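Local coordinates for protein AGR_L_2016p (Agrobacterium tumefaciens, PDB 2GVH) that probably hydrolyses the thioester bond of acyl-CoA substrates, as a tandem hotdog-fold thioesterase with two hotdog domains in one chain, at residues A63-R68 / G219-A224; E164-D169 / G175-G180; E181-M186 / E208-A213. All blocks are in the same frame, centred on the assembly; numbering follows the deposited sequence.

Contact 1 (A63-R68 / G219-A224); sequences ATRFGR and GEIVEA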
loop_
_atom_site.group_PDB
_atom_site.type_symbol
_atom_site.label_atom_id
_atom_site.label_comp_id
_atom_site.label_asym_id
_atom_site.label_seq_id
_atom_site.Cartn_x
_atom_site.Cartn_y
_atom_site.Cartn_z
ATOM N N ALA B 63 -23.845 -0.823 -0.245
ATOM C CA ALA B 63 -24.582 -0.360 0.908
ATOM C C ALA B 63 -24.615 1.145 1.027
ATOM O O ALA B 63 -25.682 1.722 1.192
ATOM C CB ALA B 63 -23.987 -0.957 2.152
ATOM N N THR B 64 -23.447 1.783 0.955
ATOM C CA THR B 64 -23.357 3.215 1.195
ATOM C C THR B 64 -24.082 3.989 0.101
ATOM O O THR B 64 -24.711 5.004 0.352
ATOM C CB THR B 64 -21.921 3.680 1.323
ATOM O OG1 THR B 64 -21.183 2.777 2.173
ATOM C CG2 THR B 64 -21.905 5.082 1.923
ATOM N N ARG B 65 -24.017 3.478 -1.116
ATOM C CA ARG B 65 -24.690 4.096 -2.240
ATOM C C ARG B 65 -26.173 3.974 -2.060
ATOM O O ARG B 65 -26.929 4.801 -2.540
ATOM C CB ARG B 65 -24.344 3.384 -3.537
ATOM C CG ARG B 65 -23.109 3.876 -4.243
ATOM C CD ARG B 65 -22.993 3.169 -5.586
ATOM N NE ARG B 65 -22.390 4.032 -6.590
ATOM C CZ ARG B 65 -21.815 3.613 -7.720
ATOM N NH1 ARG B 65 -21.753 2.324 -8.029
ATOM N NH2 ARG B 65 -21.286 4.505 -8.544
ATOM N N PHE B 66 -26.584 2.900 -1.408
ATOM C CA PHE B 66 -27.980 2.638 -1.260
ATOM C C PHE B 66 -28.573 3.544 -0.194
ATOM O O PHE B 66 -29.576 4.234 -0.439
ATOM C CB PHE B 66 -28.241 1.178 -0.900
ATOM C CG PHE B 66 -29.729 0.856 -0.763
ATOM C CD1 PHE B 66 -30.520 0.697 -1.893
ATOM C CD2 PHE B 66 -30.328 0.757 0.493
ATOM C CE1 PHE B 66 -31.891 0.412 -1.781
ATOM C CE2 PHE B 66 -31.720 0.479 0.629
ATOM C CZ PHE B 66 -32.498 0.307 -0.500
ATOM N N GLY B 67 -27.944 3.542 0.987
ATOM C CA GLY B 67 -28.534 4.230 2.147
ATOM C C GLY B 67 -27.949 5.594 2.407
ATOM O O GLY B 67 -28.447 6.302 3.248
ATOM N N ARG B 68 -26.858 5.930 1.711
ATOM C CA ARG B 68 -26.226 7.239 1.826
ATOM C C ARG B 68 -26.022 7.599 3.301
ATOM O O ARG B 68 -26.552 8.608 3.793
ATOM C CB ARG B 68 -27.081 8.306 1.096
ATOM C CG ARG B 68 -27.257 8.097 -0.438
ATOM C CD ARG B 68 -25.924 8.163 -1.167
ATOM N NE ARG B 68 -25.987 7.802 -2.588
ATOM C CZ ARG B 68 -24.900 7.615 -3.354
ATOM N NH1 ARG B 68 -23.694 7.748 -2.833
ATOM N NH2 ARG B 68 -24.999 7.294 -4.639
ATOM N N GLY B 219 -13.191 11.450 0.596
ATOM C CA GLY B 219 -14.446 10.764 0.953
ATOM C C GLY B 219 -15.288 10.289 -0.232
ATOM O O GLY B 219 -16.536 10.168 -0.132
ATOM N N GLU B 220 -14.624 10.016 -1.358
ATOM C CA GLU B 220 -15.339 9.751 -2.605
ATOM C C GLU B 220 -14.922 8.449 -3.266
ATOM O O GLU B 220 -13.808 7.920 -3.015
ATOM C CB GLU B 220 -15.148 10.908 -3.604
ATOM C CG GLU B 220 -15.686 12.275 -3.149
ATOM C CD GLU B 220 -15.474 13.400 -4.162
ATOM O OE1 GLU B 220 -14.569 13.316 -5.023
ATOM O OE2 GLU B 220 -16.213 14.395 -4.082
ATOM N N ILE B 221 -15.819 7.931 -4.108
ATOM C CA ILE B 221 -15.419 6.859 -5.011
ATOM C C ILE B 221 -15.142 7.394 -6.401
ATOM O O ILE B 221 -15.754 8.379 -6.810
ATOM C CB ILE B 221 -16.428 5.715 -5.068
ATOM C CG1 ILE B 221 -17.827 6.239 -5.409
ATOM C CG2 ILE B 221 -16.445 5.006 -3.762
ATOM C CD1 ILE B 221 -18.633 5.268 -6.181
ATOM N N VAL B 222 -14.171 6.797 -7.088
ATOM C CA VAL B 222 -14.027 7.003 -8.514
ATOM C C VAL B 222 -14.871 5.948 -9.244
ATOM O O VAL B 222 -15.056 4.836 -8.748
ATOM C CB VAL B 222 -12.566 6.872 -8.990
ATOM C CG1 VAL B 222 -11.715 8.035 -8.487
ATOM C CG2 VAL B 222 -11.981 5.535 -8.569
ATOM N N GLU B 223 -15.378 6.308 -10.414
ATOM C CA GLU B 223 -16.032 5.362 -11.308
ATOM C C GLU B 223 -15.473 5.501 -12.705
ATOM O O GLU B 223 -15.613 6.542 -13.310
ATOM C CB GLU B 223 -17.540 5.588 -11.333
ATOM C CG GLU B 223 -18.270 4.589 -12.160
ATOM C CD GLU B 223 -19.792 4.788 -12.090
ATOM O OE1 GLU B 223 -20.403 4.483 -11.043
ATOM O OE2 GLU B 223 -20.383 5.246 -13.084
ATOM N N ALA B 224 -14.820 4.450 -13.197
ATOM C CA ALA B 224 -14.250 4.467 -14.551
ATOM C C ALA B 224 -15.094 3.710 -15.552
ATOM O O ALA B 224 -15.608 2.650 -15.234
ATOM C CB ALA B 224 -12.809 3.922 -14.542
#

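Contact 2 (E164-D169 / G175-G180); sequences EIVFPD and GRMFGG. With NA (sodium ion), chain D.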
loop_
_atom_site.group_PDB
_atom_site.type_symbol
_atom_site.label_atom_id
_atom_site.label_comp_id
_atom_site.label_asym_id
_atom_site.label_seq_id
_atom_site.Cartn_x
_atom_site.Cartn_y
_atom_site.Cartn_z
ATOM N N GLU B 164 -13.958 2.187 -7.246
ATOM C CA GLU B 164 -12.945 1.919 -6.236
ATOM C C GLU B 164 -13.053 3.084 -5.266
ATOM O O GLU B 164 -13.561 4.159 -5.623
ATOM C CB GLU B 164 -11.537 1.858 -6.850
ATOM C CG GLU B 164 -10.402 1.439 -5.875
ATOM C CD GLU B 164 -10.771 0.295 -4.913
ATOM O OE1 GLU B 164 -11.472 0.546 -3.907
ATOM O OE2 GLU B 164 -10.350 -0.849 -5.162
ATOM N N ILE B 165 -12.587 2.883 -4.045
ATOM C CA ILE B 165 -12.571 3.973 -3.084
ATOM C C ILE B 165 -11.265 4.704 -3.231
ATOM O O ILE B 165 -10.291 4.122 -3.698
ATOM C CB ILE B 165 -12.698 3.436 -1.682
ATOM C CG1 ILE B 165 -14.135 3.018 -1.456
ATOM C CG2 ILE B 165 -12.344 4.497 -0.653
ATOM C CD1 ILE B 165 -14.259 1.963 -0.425
ATOM N N VAL B 166 -11.262 5.984 -2.876
ATOM C CA VAL B 166 -10.063 6.806 -2.820
ATOM C C VAL B 166 -9.375 6.606 -1.457
ATOM O O VAL B 166 -9.949 6.884 -0.406
ATOM C CB VAL B 166 -10.385 8.314 -3.089
ATOM C CG1 VAL B 166 -9.138 9.210 -2.944
ATOM C CG2 VAL B 166 -10.952 8.514 -4.473
ATOM N N PHE B 167 -8.153 6.094 -1.474
ATOM C CA PHE B 167 -7.449 5.774 -0.222
ATOM C C PHE B 167 -6.586 6.947 0.202
ATOM O O PHE B 167 -6.096 7.693 -0.648
ATOM C CB PHE B 167 -6.549 4.547 -0.398
ATOM C CG PHE B 167 -7.294 3.270 -0.647
ATOM C CD1 PHE B 167 -8.030 2.649 0.376
ATOM C CD2 PHE B 167 -7.272 2.685 -1.915
ATOM C CE1 PHE B 167 -8.722 1.456 0.139
ATOM C CE2 PHE B 167 -7.964 1.509 -2.172
ATOM C CZ PHE B 167 -8.686 0.883 -1.137
ATOM N N PRO B 168 -6.352 7.096 1.518
ATOM C CA PRO B 168 -5.435 8.151 2.019
ATOM C C PRO B 168 -4.085 8.182 1.269
ATOM O O PRO B 168 -3.605 9.252 0.927
ATOM C CB PRO B 168 -5.203 7.746 3.475
ATOM C CG PRO B 168 -6.419 6.945 3.841
ATOM C CD PRO B 168 -6.922 6.269 2.605
ATOM N N ASP B 169 -3.495 7.026 0.987
ATOM C CA ASP B 169 -2.214 7.014 0.267
ATOM C C ASP B 169 -2.296 7.617 -1.113
ATOM O O ASP B 169 -1.308 8.085 -1.637
ATOM C CB ASP B 169 -1.590 5.615 0.171
ATOM C CG ASP B 169 -0.885 5.179 1.481
ATOM O OD1 ASP B 169 -0.817 5.953 2.467
ATOM O OD2 ASP B 169 -0.414 4.022 1.539
ATOM N N GLY B 175 -6.225 16.717 1.042
ATOM C CA GLY B 175 -7.336 15.747 0.881
ATOM C C GLY B 175 -7.757 15.468 -0.566
ATOM O O GLY B 175 -8.884 15.033 -0.826
ATOM N N ARG B 176 -6.851 15.705 -1.514
ATOM C CA ARG B 176 -7.207 15.642 -2.923
ATOM C C ARG B 176 -6.451 14.501 -3.534
ATOM O O ARG B 176 -5.237 14.362 -3.294
ATOM C CB ARG B 176 -6.801 16.932 -3.645
ATOM C CG ARG B 176 -7.624 18.128 -3.282
ATOM C CD ARG B 176 -7.415 19.283 -4.275
ATOM N NE ARG B 176 -7.898 20.562 -3.753
ATOM C CZ ARG B 176 -7.112 21.505 -3.235
ATOM N NH1 ARG B 176 -5.782 21.325 -3.182
ATOM N NH2 ARG B 176 -7.648 22.638 -2.788
HETATM N N MSE B 177 -7.141 13.679 -4.319
HETATM C CA MSE B 177 -6.470 12.575 -4.989
HETATM C C MSE B 177 -5.441 13.150 -5.969
HETATM O O MSE B 177 -5.750 14.131 -6.668
HETATM C CB MSE B 177 -7.481 11.755 -5.755
HETATM C CG MSE B 177 -6.934 10.524 -6.396
HETATM SE SE MSE B 177 -8.367 9.560 -7.278
HETATM C CE MSE B 177 -7.470 7.778 -7.278
ATOM N N PHE B 178 -4.226 12.603 -5.990
ATOM C CA PHE B 178 -3.263 12.970 -7.010
ATOM C C PHE B 178 -3.854 12.576 -8.335
ATOM O O PHE B 178 -4.400 11.468 -8.465
ATOM C CB PHE B 178 -1.937 12.206 -6.848
ATOM C CG PHE B 178 -1.217 12.539 -5.586
ATOM C CD1 PHE B 178 -0.534 13.755 -5.459
ATOM C CD2 PHE B 178 -1.217 11.657 -4.508
ATOM C CE1 PHE B 178 0.113 14.081 -4.256
ATOM C CE2 PHE B 178 -0.573 11.982 -3.308
ATOM C CZ PHE B 178 0.103 13.191 -3.182
ATOM N N GLY B 179 -3.711 13.448 -9.326
ATOM C CA GLY B 179 -4.297 13.207 -10.643
ATOM C C GLY B 179 -3.567 12.021 -11.249
ATOM O O GLY B 179 -4.141 11.254 -12.062
ATOM N N GLY B 180 -2.296 11.848 -10.888
ATOM C CA GLY B 180 -1.601 10.708 -11.407
ATOM C C GLY B 180 -2.266 9.435 -10.937
ATOM O O GLY B 180 -2.211 8.383 -11.590
HETATM NA NA NA D . -0.711 1.830 1.606
#

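Contact 3 (E181-M186 / E208-A213); sequences EAIAYM and ERIDFA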
loop_
_atom_site.group_PDB
_atom_site.type_symbol
_atom_site.label_atom_id
_atom_site.label_comp_id
_atom_site.label_asym_id
_atom_site.label_seq_id
_atom_site.Cartn_x
_atom_site.Cartn_y
_atom_site.Cartn_z
ATOM N N GLU B 181 -2.932 9.519 -9.803
ATOM C CA GLU B 181 -3.470 8.311 -9.243
ATOM C C GLU B 181 -4.850 8.064 -9.856
ATOM O O GLU B 181 -5.274 6.954 -10.014
ATOM C CB GLU B 181 -3.441 8.401 -7.723
ATOM C CG GLU B 181 -3.361 7.076 -7.087
ATOM C CD GLU B 181 -1.963 6.712 -6.773
ATOM O OE1 GLU B 181 -1.187 7.631 -6.493
ATOM O OE2 GLU B 181 -1.624 5.519 -6.817
ATOM N N ALA B 182 -5.505 9.129 -10.265
ATOM C CA ALA B 182 -6.710 9.027 -11.037
ATOM C C ALA B 182 -6.412 8.517 -12.425
ATOM O O ALA B 182 -7.221 7.780 -13.024
ATOM C CB ALA B 182 -7.378 10.358 -11.104
ATOM N N ILE B 183 -5.248 8.907 -12.962
ATOM C CA ILE B 183 -4.895 8.500 -14.300
ATOM C C ILE B 183 -4.686 6.997 -14.262
ATOM O O ILE B 183 -5.157 6.280 -15.148
ATOM C CB ILE B 183 -3.647 9.232 -14.796
ATOM C CG1 ILE B 183 -4.003 10.620 -15.327
ATOM C CG2 ILE B 183 -2.910 8.477 -15.958
ATOM C CD1 ILE B 183 -2.779 11.527 -15.384
ATOM N N ALA B 184 -4.028 6.519 -13.215
ATOM C CA ALA B 184 -3.642 5.099 -13.148
ATOM C C ALA B 184 -4.907 4.247 -13.068
ATOM O O ALA B 184 -5.006 3.212 -13.679
ATOM C CB ALA B 184 -2.735 4.835 -11.978
ATOM N N TYR B 185 -5.911 4.724 -12.372
ATOM C CA TYR B 185 -7.162 4.005 -12.343
ATOM C C TYR B 185 -7.765 3.963 -13.754
ATOM O O TYR B 185 -8.290 2.937 -14.186
ATOM C CB TYR B 185 -8.106 4.588 -11.301
ATOM C CG TYR B 185 -9.338 3.744 -11.083
ATOM C CD1 TYR B 185 -9.272 2.533 -10.380
ATOM C CD2 TYR B 185 -10.564 4.128 -11.609
ATOM C CE1 TYR B 185 -10.412 1.723 -10.188
ATOM C CE2 TYR B 185 -11.691 3.337 -11.428
ATOM C CZ TYR B 185 -11.624 2.142 -10.734
ATOM O OH TYR B 185 -12.802 1.400 -10.587
HETATM N N MSE B 186 -7.591 5.023 -14.519
HETATM C CA MSE B 186 -8.193 5.040 -15.821
HETATM C C MSE B 186 -7.498 4.041 -16.691
HETATM O O MSE B 186 -8.122 3.389 -17.510
HETATM C CB MSE B 186 -8.119 6.422 -16.441
HETATM C CG MSE B 186 -8.944 7.423 -15.729
HETATM SE SE MSE B 186 -8.483 9.206 -16.378
HETATM C CE MSE B 186 -9.711 9.287 -17.917
ATOM N N GLU B 208 -3.316 9.790 -24.526
ATOM C CA GLU B 208 -3.525 11.116 -25.082
ATOM C C GLU B 208 -3.625 12.153 -23.970
ATOM O O GLU B 208 -3.608 11.816 -22.787
ATOM C CB GLU B 208 -4.795 11.128 -25.945
ATOM C CG GLU B 208 -4.679 10.247 -27.208
ATOM C CD GLU B 208 -3.361 10.514 -27.981
ATOM O OE1 GLU B 208 -3.138 11.666 -28.416
ATOM O OE2 GLU B 208 -2.534 9.590 -28.134
ATOM N N ARG B 209 -3.688 13.419 -24.366
ATOM C CA ARG B 209 -3.921 14.520 -23.444
ATOM C C ARG B 209 -5.109 14.188 -22.551
ATOM O O ARG B 209 -6.131 13.722 -23.032
ATOM C CB ARG B 209 -4.180 15.820 -24.220
ATOM C CG ARG B 209 -4.205 17.070 -23.337
ATOM C CD ARG B 209 -4.741 18.276 -24.086
ATOM N NE ARG B 209 -4.788 19.459 -23.229
ATOM C CZ ARG B 209 -3.727 20.186 -22.850
ATOM N NH1 ARG B 209 -2.476 19.868 -23.229
ATOM N NH2 ARG B 209 -3.921 21.259 -22.078
ATOM N N ILE B 210 -4.942 14.384 -21.247
ATOM C CA ILE B 210 -6.035 14.225 -20.300
ATOM C C ILE B 210 -6.182 15.514 -19.537
ATOM O O ILE B 210 -5.198 15.967 -18.927
ATOM C CB ILE B 210 -5.747 13.096 -19.294
ATOM C CG1 ILE B 210 -5.695 11.759 -20.024
ATOM C CG2 ILE B 210 -6.846 13.046 -18.220
ATOM C CD1 ILE B 210 -5.202 10.670 -19.199
ATOM N N ASP B 211 -7.388 16.094 -19.601
ATOM C CA ASP B 211 -7.761 17.305 -18.855
ATOM C C ASP B 211 -8.661 16.964 -17.698
ATOM O O ASP B 211 -9.572 16.172 -17.856
ATOM C CB ASP B 211 -8.469 18.307 -19.764
ATOM C CG ASP B 211 -7.535 18.899 -20.817
ATOM O OD1 ASP B 211 -6.496 19.494 -20.438
ATOM O OD2 ASP B 211 -7.836 18.772 -22.022
ATOM N N PHE B 212 -8.404 17.550 -16.536
ATOM C CA PHE B 212 -9.189 17.268 -15.345
ATOM C C PHE B 212 -10.151 18.386 -15.083
ATOM O O PHE B 212 -9.725 19.521 -14.994
ATOM C CB PHE B 212 -8.291 17.107 -14.133
ATOM C CG PHE B 212 -7.565 15.829 -14.102
ATOM C CD1 PHE B 212 -8.167 14.699 -13.582
ATOM C CD2 PHE B 212 -6.251 15.739 -14.576
ATOM C CE1 PHE B 212 -7.465 13.485 -13.542
ATOM C CE2 PHE B 212 -5.565 14.544 -14.542
ATOM C CZ PHE B 212 -6.171 13.415 -14.036
ATOM N N ALA B 213 -11.436 18.070 -14.930
ATOM C CA ALA B 213 -12.453 19.135 -14.740
ATOM C C ALA B 213 -12.544 19.575 -13.296
ATOM O O ALA B 213 -12.683 20.744 -13.027
ATOM C CB ALA B 213 -13.827 18.718 -15.260
#

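Contact 1 (A63-R68 / G219-A224)
Arg-65, near the end of helix 49-67, reaches over to strand 220-231 and sets its guanidinium against Ile-221 and Glu-223. The backbones stay well apart, with 10.1 Å between the CA atoms of Arg-65 and Ile-221, and the long side chain bridges the gap. CG lies anti to the carbonyl carbon (chi1 -88°), and a bend at chi3 turns the guanidinium toward the strand. Its NH2 donates to Glu-223 OE1 at 2.7 Å, a salt bridge with an N-H...O angle of 151°. The acceptor lies almost in the guanidinium plane and is met nearly along its C-O axis, but the carboxylate is turned 78° from that plane, so one nitrogen meets one oxygen rather than forming a paired, two-point bridge. Ile-221 approaches from another direction: its CD1 sits over one face of the guanidinium, 3.6 Å from Arg-65 NH2, so the same group is gripped at its edge by charge and covered on a face by a methyl. Arg-65 NH2 also bridges to Glu-245 and Glu-223 OE2 to Arg-252, a network of alternating charges that would probably favour the charged form of Glu-223, which is buried. The contact thereby joins the helix of the first hotdog domain to the sheet of the second, where strand 220-231 runs between strands 160-165 and 235-246.

Contact 2 (E164-D169 / G175-G180)
Val-166 and Met-177, a selenomethionine, meet across the short connection between strand 160-165 and helix 179-198, their CA atoms 7.1 Å apart. The side chain of Met-177 can be followed outward. Its CB lies 4.1 Å from Val-166 CG1, the first point of touch. CG then stands anti to the backbone N (chi1 -175°), and the chain continues extended, which carries the selenium obliquely across the valine: SE comes to 4.0 Å from Val-166 CG2. The terminal CE runs on to the start of helix 179-198, where Met-177 packs on Ala-182, while Val-222 of the neighbouring strand packs on both Met-177 and Val-166. Both valine methyls are thus used, CG1 against the root of the selenomethionine and CG2 against its selenium, in a purely apolar contact with no hydrogen bond between the segments. In the hotdog fold a long helix is wrapped by a curved antiparallel sheet, and this pair lies where the edge strand has ended and the chain turns into that helix, with Phe-178 at the N-cap position. A second, looser touch is made farther along, where the backbone O of Asp-169 lies near the plane of the Phe-178 ring, at its edge, 4.3 Å from CE2. The ring of Phe-178 also meets Phe-60 of the second subunit edge-to-face. The carboxylate of Asp-169 is turned to another task: OD2 binds the sodium ion at 2.2 Å. Asp-169 OD2 of the second subunit and Asp-169 OD2 of the third bind the same ion.

Contact 3 (E181-M186 / E208-A213)
The helical segment 181-186 lies beside residues 208-213, on strand 202-211, with CA atoms 8.4 Å apart at Ile-183 and Ile-210 and 9.6 Å apart at Ala-182 and Phe-212, spacings that fit side-chain packing without backbone contact. Phe-212 and Ile-210 both direct their side chains at the helix. Ile-183 answers them with one branch: CG1, anti to its carbonyl carbon (chi1 -82°), approaches the edge of the Phe-212 ring close to the ring plane and stands 3.8 Å from CZ. The same CG1 is 4.1 Å from Ile-210 CD1, so it is shared between the two strand-side residues. Beyond it, Ile-183 CD1 follows the ring rim, 4.1 Å from Phe-212 CZ. Ala-182, one residue earlier, brings its CB obliquely to Phe-212 CE1 at 4.0 Å. Ile-210 has a further role in its own segment, where its CG2 lies 4.1 Å above the plane of the Phe-212 ring, offset toward the rim. The contact is entirely apolar. At the edge of the sheet, Ile-210 and Asp-211 pair in an antiparallel ladder with a strand of the second subunit, which continues the sheet across the interface, and Ile-183 also packs on Leu-52 of that chain. A central helix laid against a sheet in this way, with the sheet extended by a partner, is characteristic of hotdog-fold thioesterases.

From the N terminus, residues 63-68, at the end of helix 49-67, open contact 1 before most strands of the first hotdog unit have been laid down. That contact closes only at 219-224, some 150 residues later, so it ties the first hotdog unit to the second. Contacts 2 and 3 are nested within this loop and follow in series: 164-169 soon meets 175-180, and then 181-186 meets 208-213 once the chain has run through the rest of helix 179-198 and into strand 202-211. No loops cross. Strands 160-165 and 220-231 are sheet neighbours, linking contacts 1 and 2 through the backbone, while Tyr-185 of contact 3 packs on Val-222, Ala-224 and Glu-164. Contacts 2 and 3 share helix 179-198 and both border the second subunit.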